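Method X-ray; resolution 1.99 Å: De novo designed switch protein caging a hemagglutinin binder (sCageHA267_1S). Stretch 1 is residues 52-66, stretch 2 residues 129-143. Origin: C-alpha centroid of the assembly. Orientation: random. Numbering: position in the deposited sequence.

Stretch 1, residues 52-66: RIRDEIKEVKDKSKE
Stretch 2 (129-143) LQELNIRAVELLVKL

Helical residues of both stretches, each helix beginning earlier in the chain and the first running on beyond Glu66, pack antiparallel, their axes at 177° and 10.7 Å apart at closest approach. Each keeps helical phi/psi near -65/-40, drifting to -84/-21 at Lys142; i to i-4 bonds run through most of each stretch, for example Ile57 N to Ile53 O at 2.9 Å, and loosen to a weak i to i-3 bond from Lys142 N to Leu139 O at 3.4 Å. Leu143 has phi/psi -95/147. Register is set by Ile57 CA to Glu138 CA at 6.9 Å and Ser64 CA to Gln130 CA at 7.5 Å.

Apolar side chains line the seam. Ile134 (chi1 m, chi2 t) is a knob among Ile57, Val60, Lys61 and Ser64; its CG2 lies 4.0 Å from Ile57 CG2 and 3.7 Å from Lys61 CE, so the lysine's aliphatic stem extends the greasy surface. Ile57 (m, m) also places CD1 4.0 Å from Val137 CG1, and Ile53 (p, t) brings CD1 to 3.9 Å from Val141 CG2.

Glu138 (t, t, chi3 58°) points toward the first helix and serves two cations. Its OE2 accepts from Arg54 NH2 at 2.6 Å and, weakly, from Arg54 NH1 at 3.0 Å, lying near the guanidinium plane; Arg54 (m, m, m) starts sideways and curls inward to reach it. Lys61 (m, t, t, t) completes a second salt bridge, with a weak bond from NZ to Glu138 OE2 at 3.4 Å. A water reinforces this link, accepting from Lys61 NZ at 2.7 Å and donating to Glu138 OE1 at 3.1 Å, so both carboxylate oxygens are engaged. Lys142 NZ sits over one guanidinium face, 4.2 Å from Arg54 NE despite like charge, and donates to Glu138 O at 2.9 Å.

Farther along, Gln130 and Ser64, both buried, are joined by a hydrogen bond. Gln130 (t, p) donates from NE2 to Ser64 OG at 2.9 Å and 163°, while Ser64 (m) donates from OG to Val60 O at 2.8 Å. Gln130 NE2 also has a partner elsewhere in the structure. Serine's small hydroxyl thus both accepts and donates.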

# COMPACT_ATOMS: atom_id res chain seq x y z
N ARG A 52 27.23 -22.05 -12.45
CA ARG A 52 25.86 -22.26 -12.01
C ARG A 52 25.34 -21.07 -11.22
O ARG A 52 24.21 -20.63 -11.45
CB ARG A 52 25.78 -23.54 -11.18
CG ARG A 52 24.43 -23.79 -10.57
CD ARG A 52 24.28 -25.23 -10.13
NE ARG A 52 23.60 -25.29 -8.84
CZ ARG A 52 23.30 -26.41 -8.20
NH1 ARG A 52 23.63 -27.58 -8.74
NH2 ARG A 52 22.68 -26.37 -7.03
N ILE A 53 26.14 -20.55 -10.29
CA ILE A 53 25.68 -19.44 -9.47
C ILE A 53 25.35 -18.22 -10.32
O ILE A 53 24.40 -17.49 -10.03
CB ILE A 53 26.72 -19.11 -8.38
CG1 ILE A 53 28.07 -18.75 -9.01
CG2 ILE A 53 26.85 -20.28 -7.40
CD1 ILE A 53 29.04 -18.07 -8.06
N ARG A 54 26.10 -17.99 -11.40
CA ARG A 54 25.77 -16.86 -12.26
C ARG A 54 24.45 -17.09 -12.98
O ARG A 54 23.73 -16.12 -13.27
CB ARG A 54 26.89 -16.60 -13.26
CG ARG A 54 28.27 -16.43 -12.62
CD ARG A 54 28.28 -15.39 -11.49
NE ARG A 54 27.94 -14.05 -11.96
CZ ARG A 54 26.86 -13.37 -11.58
NH1 ARG A 54 26.01 -13.90 -10.71
NH2 ARG A 54 26.64 -12.15 -12.06
N ASP A 55 24.10 -18.35 -13.27
CA ASP A 55 22.85 -18.66 -13.95
C ASP A 55 21.65 -18.49 -13.02
O ASP A 55 20.59 -18.02 -13.44
CB ASP A 55 22.88 -20.09 -14.50
CG ASP A 55 23.62 -20.20 -15.82
OD1 ASP A 55 23.51 -19.26 -16.64
OD2 ASP A 55 24.30 -21.23 -16.04
N GLU A 56 21.80 -18.89 -11.75
CA GLU A 56 20.69 -18.79 -10.82
C GLU A 56 20.50 -17.36 -10.35
O GLU A 56 19.38 -16.92 -10.09
CB GLU A 56 20.89 -19.74 -9.65
CG GLU A 56 21.03 -21.19 -10.07
CD GLU A 56 19.86 -22.04 -9.61
OE1 GLU A 56 18.75 -21.48 -9.49
OE2 GLU A 56 20.06 -23.26 -9.41
N ILE A 57 21.60 -16.60 -10.22
CA ILE A 57 21.48 -15.17 -9.96
C ILE A 57 20.73 -14.49 -11.09
O ILE A 57 19.78 -13.72 -10.85
CB ILE A 57 22.87 -14.55 -9.74
CG1 ILE A 57 23.45 -14.98 -8.39
CG2 ILE A 57 22.80 -13.02 -9.82
CD1 ILE A 57 22.91 -14.22 -7.22
N LYS A 58 21.12 -14.76 -12.34
CA LYS A 58 20.42 -14.16 -13.47
C LYS A 58 18.93 -14.52 -13.45
O LYS A 58 18.08 -13.67 -13.75
CB LYS A 58 21.05 -14.62 -14.79
CG LYS A 58 20.37 -14.02 -16.03
CD LYS A 58 20.62 -14.83 -17.30
CE LYS A 58 22.02 -15.47 -17.29
NZ LYS A 58 22.50 -15.94 -18.62
N GLU A 59 18.61 -15.77 -13.11
CA GLU A 59 17.23 -16.21 -13.17
C GLU A 59 16.39 -15.58 -12.05
O GLU A 59 15.21 -15.30 -12.26
CB GLU A 59 17.14 -17.73 -13.11
CG GLU A 59 15.78 -18.29 -13.53
CD GLU A 59 15.10 -19.10 -12.43
OE1 GLU A 59 15.68 -19.21 -11.32
OE2 GLU A 59 13.99 -19.62 -12.68
N VAL A 60 16.96 -15.37 -10.87
CA VAL A 60 16.18 -14.67 -9.86
C VAL A 60 16.11 -13.18 -10.19
O VAL A 60 15.10 -12.53 -9.89
CB VAL A 60 16.76 -14.92 -8.45
CG1 VAL A 60 18.14 -14.33 -8.33
CG2 VAL A 60 15.85 -14.37 -7.37
N LYS A 61 17.13 -12.63 -10.84
CA LYS A 61 17.00 -11.25 -11.32
C LYS A 61 15.84 -11.13 -12.30
O LYS A 61 14.91 -10.34 -12.08
CB LYS A 61 18.31 -10.79 -11.96
CG LYS A 61 19.35 -10.34 -10.95
CD LYS A 61 20.56 -9.74 -11.63
CE LYS A 61 21.60 -9.29 -10.62
NZ LYS A 61 22.90 -8.96 -11.27
N ASP A 62 15.87 -11.92 -13.37
CA ASP A 62 14.78 -11.86 -14.34
C ASP A 62 13.43 -12.13 -13.68
O ASP A 62 12.44 -11.46 -13.99
CB ASP A 62 15.03 -12.84 -15.49
CG ASP A 62 16.28 -12.50 -16.29
OD1 ASP A 62 16.65 -11.30 -16.35
OD2 ASP A 62 16.90 -13.43 -16.86
N LYS A 63 13.37 -13.09 -12.75
CA LYS A 63 12.10 -13.37 -12.10
C LYS A 63 11.63 -12.17 -11.26
O LYS A 63 10.44 -11.84 -11.25
CB LYS A 63 12.20 -14.63 -11.23
CG LYS A 63 10.92 -15.49 -11.20
CD LYS A 63 9.75 -14.82 -10.44
CE LYS A 63 8.42 -15.60 -10.57
NZ LYS A 63 7.38 -15.25 -9.53
N SER A 64 12.56 -11.51 -10.57
CA SER A 64 12.22 -10.33 -9.79
C SER A 64 11.72 -9.19 -10.66
O SER A 64 10.74 -8.51 -10.32
CB SER A 64 13.42 -9.87 -8.97
OG SER A 64 13.79 -10.88 -8.04
N LYS A 65 12.39 -8.95 -11.80
CA LYS A 65 11.99 -7.84 -12.64
C LYS A 65 10.62 -8.08 -13.25
O LYS A 65 9.86 -7.12 -13.46
CB LYS A 65 13.04 -7.58 -13.72
CG LYS A 65 14.24 -6.74 -13.22
CD LYS A 65 15.46 -7.60 -12.90
CE LYS A 65 16.34 -7.02 -11.78
NZ LYS A 65 15.72 -7.08 -10.41
N GLU A 66 10.27 -9.33 -13.51
CA GLU A 66 8.93 -9.64 -13.97
C GLU A 66 7.90 -9.33 -12.89
O GLU A 66 6.88 -8.69 -13.16
CB GLU A 66 8.86 -11.11 -14.41
CG GLU A 66 7.49 -11.54 -14.92
CD GLU A 66 7.00 -10.71 -16.10
OE1 GLU A 66 7.83 -10.06 -16.79
OE2 GLU A 66 5.77 -10.69 -16.34
N LEU A 129 15.47 -2.49 -2.90
CA LEU A 129 15.91 -3.48 -1.92
C LEU A 129 16.14 -4.83 -2.58
O LEU A 129 17.10 -5.53 -2.23
CB LEU A 129 14.90 -3.61 -0.79
CG LEU A 129 14.71 -2.37 0.08
CD1 LEU A 129 13.56 -2.58 1.06
CD2 LEU A 129 15.99 -2.04 0.82
N GLN A 130 15.30 -5.22 -3.53
CA GLN A 130 15.50 -6.50 -4.20
C GLN A 130 16.83 -6.54 -4.95
O GLN A 130 17.62 -7.47 -4.78
CB GLN A 130 14.35 -6.80 -5.16
CG GLN A 130 14.39 -8.22 -5.72
CD GLN A 130 13.91 -9.25 -4.71
OE1 GLN A 130 13.70 -8.93 -3.53
NE2 GLN A 130 13.74 -10.48 -5.16
N GLU A 131 17.07 -5.54 -5.79
CA GLU A 131 18.33 -5.47 -6.51
C GLU A 131 19.52 -5.47 -5.55
O GLU A 131 20.50 -6.20 -5.75
CB GLU A 131 18.32 -4.23 -7.40
CG GLU A 131 19.70 -3.72 -7.80
CD GLU A 131 19.61 -2.34 -8.44
OE1 GLU A 131 18.64 -1.61 -8.13
OE2 GLU A 131 20.50 -1.99 -9.24
N LEU A 132 19.42 -4.67 -4.49
CA LEU A 132 20.42 -4.70 -3.43
C LEU A 132 20.56 -6.10 -2.85
O LEU A 132 21.69 -6.57 -2.62
CB LEU A 132 20.03 -3.72 -2.32
CG LEU A 132 20.96 -3.78 -1.11
CD1 LEU A 132 22.17 -2.93 -1.38
CD2 LEU A 132 20.24 -3.29 0.13
N ASN A 133 19.45 -6.79 -2.61
CA ASN A 133 19.54 -8.09 -1.97
C ASN A 133 20.15 -9.14 -2.90
O ASN A 133 20.82 -10.06 -2.44
CB ASN A 133 18.17 -8.54 -1.48
CG ASN A 133 17.70 -7.73 -0.28
OD1 ASN A 133 18.51 -7.25 0.51
ND2 ASN A 133 16.38 -7.54 -0.16
N ILE A 134 19.93 -9.00 -4.21
CA ILE A 134 20.54 -9.93 -5.15
C ILE A 134 22.04 -9.67 -5.26
O ILE A 134 22.86 -10.60 -5.23
CB ILE A 134 19.86 -9.82 -6.52
CG1 ILE A 134 18.36 -10.04 -6.37
CG2 ILE A 134 20.46 -10.83 -7.48
CD1 ILE A 134 17.59 -9.87 -7.66
N ARG A 135 22.41 -8.40 -5.41
CA ARG A 135 23.82 -8.03 -5.52
C ARG A 135 24.58 -8.47 -4.28
O ARG A 135 25.73 -8.93 -4.37
CB ARG A 135 23.94 -6.52 -5.73
CG ARG A 135 25.28 -6.07 -6.28
CD ARG A 135 25.44 -4.55 -6.26
NE ARG A 135 24.23 -3.81 -6.62
CZ ARG A 135 23.70 -2.84 -5.87
NH1 ARG A 135 24.28 -2.49 -4.73
NH2 ARG A 135 22.59 -2.21 -6.27
N ALA A 136 23.95 -8.36 -3.11
CA ALA A 136 24.58 -8.77 -1.86
C ALA A 136 24.91 -10.26 -1.88
O ALA A 136 26.02 -10.66 -1.53
CB ALA A 136 23.68 -8.43 -0.67
N VAL A 137 23.94 -11.10 -2.27
CA VAL A 137 24.20 -12.53 -2.35
C VAL A 137 25.30 -12.81 -3.37
O VAL A 137 26.25 -13.56 -3.11
CB VAL A 137 22.90 -13.29 -2.70
CG1 VAL A 137 23.22 -14.68 -3.22
CG2 VAL A 137 21.99 -13.36 -1.49
N GLU A 138 25.17 -12.20 -4.55
CA GLU A 138 26.13 -12.36 -5.64
C GLU A 138 27.56 -12.07 -5.18
O GLU A 138 28.49 -12.83 -5.49
CB GLU A 138 25.71 -11.42 -6.77
CG GLU A 138 26.41 -11.54 -8.10
CD GLU A 138 25.76 -10.61 -9.12
OE1 GLU A 138 25.72 -9.39 -8.87
OE2 GLU A 138 25.26 -11.09 -10.16
N LEU A 139 27.75 -10.98 -4.43
CA LEU A 139 29.08 -10.65 -3.94
C LEU A 139 29.48 -11.52 -2.76
O LEU A 139 30.67 -11.82 -2.59
CB LEU A 139 29.13 -9.18 -3.55
CG LEU A 139 30.50 -8.52 -3.52
CD1 LEU A 139 30.91 -8.09 -4.93
CD2 LEU A 139 30.47 -7.32 -2.58
N LEU A 140 28.52 -11.97 -1.95
CA LEU A 140 28.88 -12.78 -0.78
C LEU A 140 29.38 -14.16 -1.18
O LEU A 140 30.22 -14.73 -0.47
CB LEU A 140 27.69 -12.89 0.18
CG LEU A 140 27.52 -11.66 1.10
CD1 LEU A 140 26.27 -11.77 1.97
CD2 LEU A 140 28.75 -11.41 1.96
N VAL A 141 28.89 -14.73 -2.29
CA VAL A 141 29.30 -16.09 -2.63
C VAL A 141 30.74 -16.12 -3.14
O VAL A 141 31.41 -17.16 -3.04
CB VAL A 141 28.32 -16.72 -3.63
CG1 VAL A 141 26.95 -16.86 -3.01
CG2 VAL A 141 28.26 -15.90 -4.90
N LYS A 142 31.24 -15.01 -3.71
CA LYS A 142 32.62 -14.97 -4.20
C LYS A 142 33.63 -14.64 -3.11
O LYS A 142 34.82 -14.92 -3.28
CB LYS A 142 32.77 -13.92 -5.31
CG LYS A 142 31.59 -13.78 -6.24
CD LYS A 142 31.96 -12.96 -7.48
CE LYS A 142 30.71 -12.49 -8.23
NZ LYS A 142 29.58 -13.45 -8.10
N LEU A 143 33.21 -14.04 -2.00
CA LEU A 143 34.13 -13.60 -0.97
C LEU A 143 34.24 -14.66 0.12
O LEU A 143 33.27 -15.37 0.42
CB LEU A 143 33.68 -12.27 -0.35
CG LEU A 143 33.50 -11.10 -1.32
CD1 LEU A 143 32.99 -9.86 -0.58
CD2 LEU A 143 34.77 -10.80 -2.09
O HOH W 1 23.53 -7.25 -9.34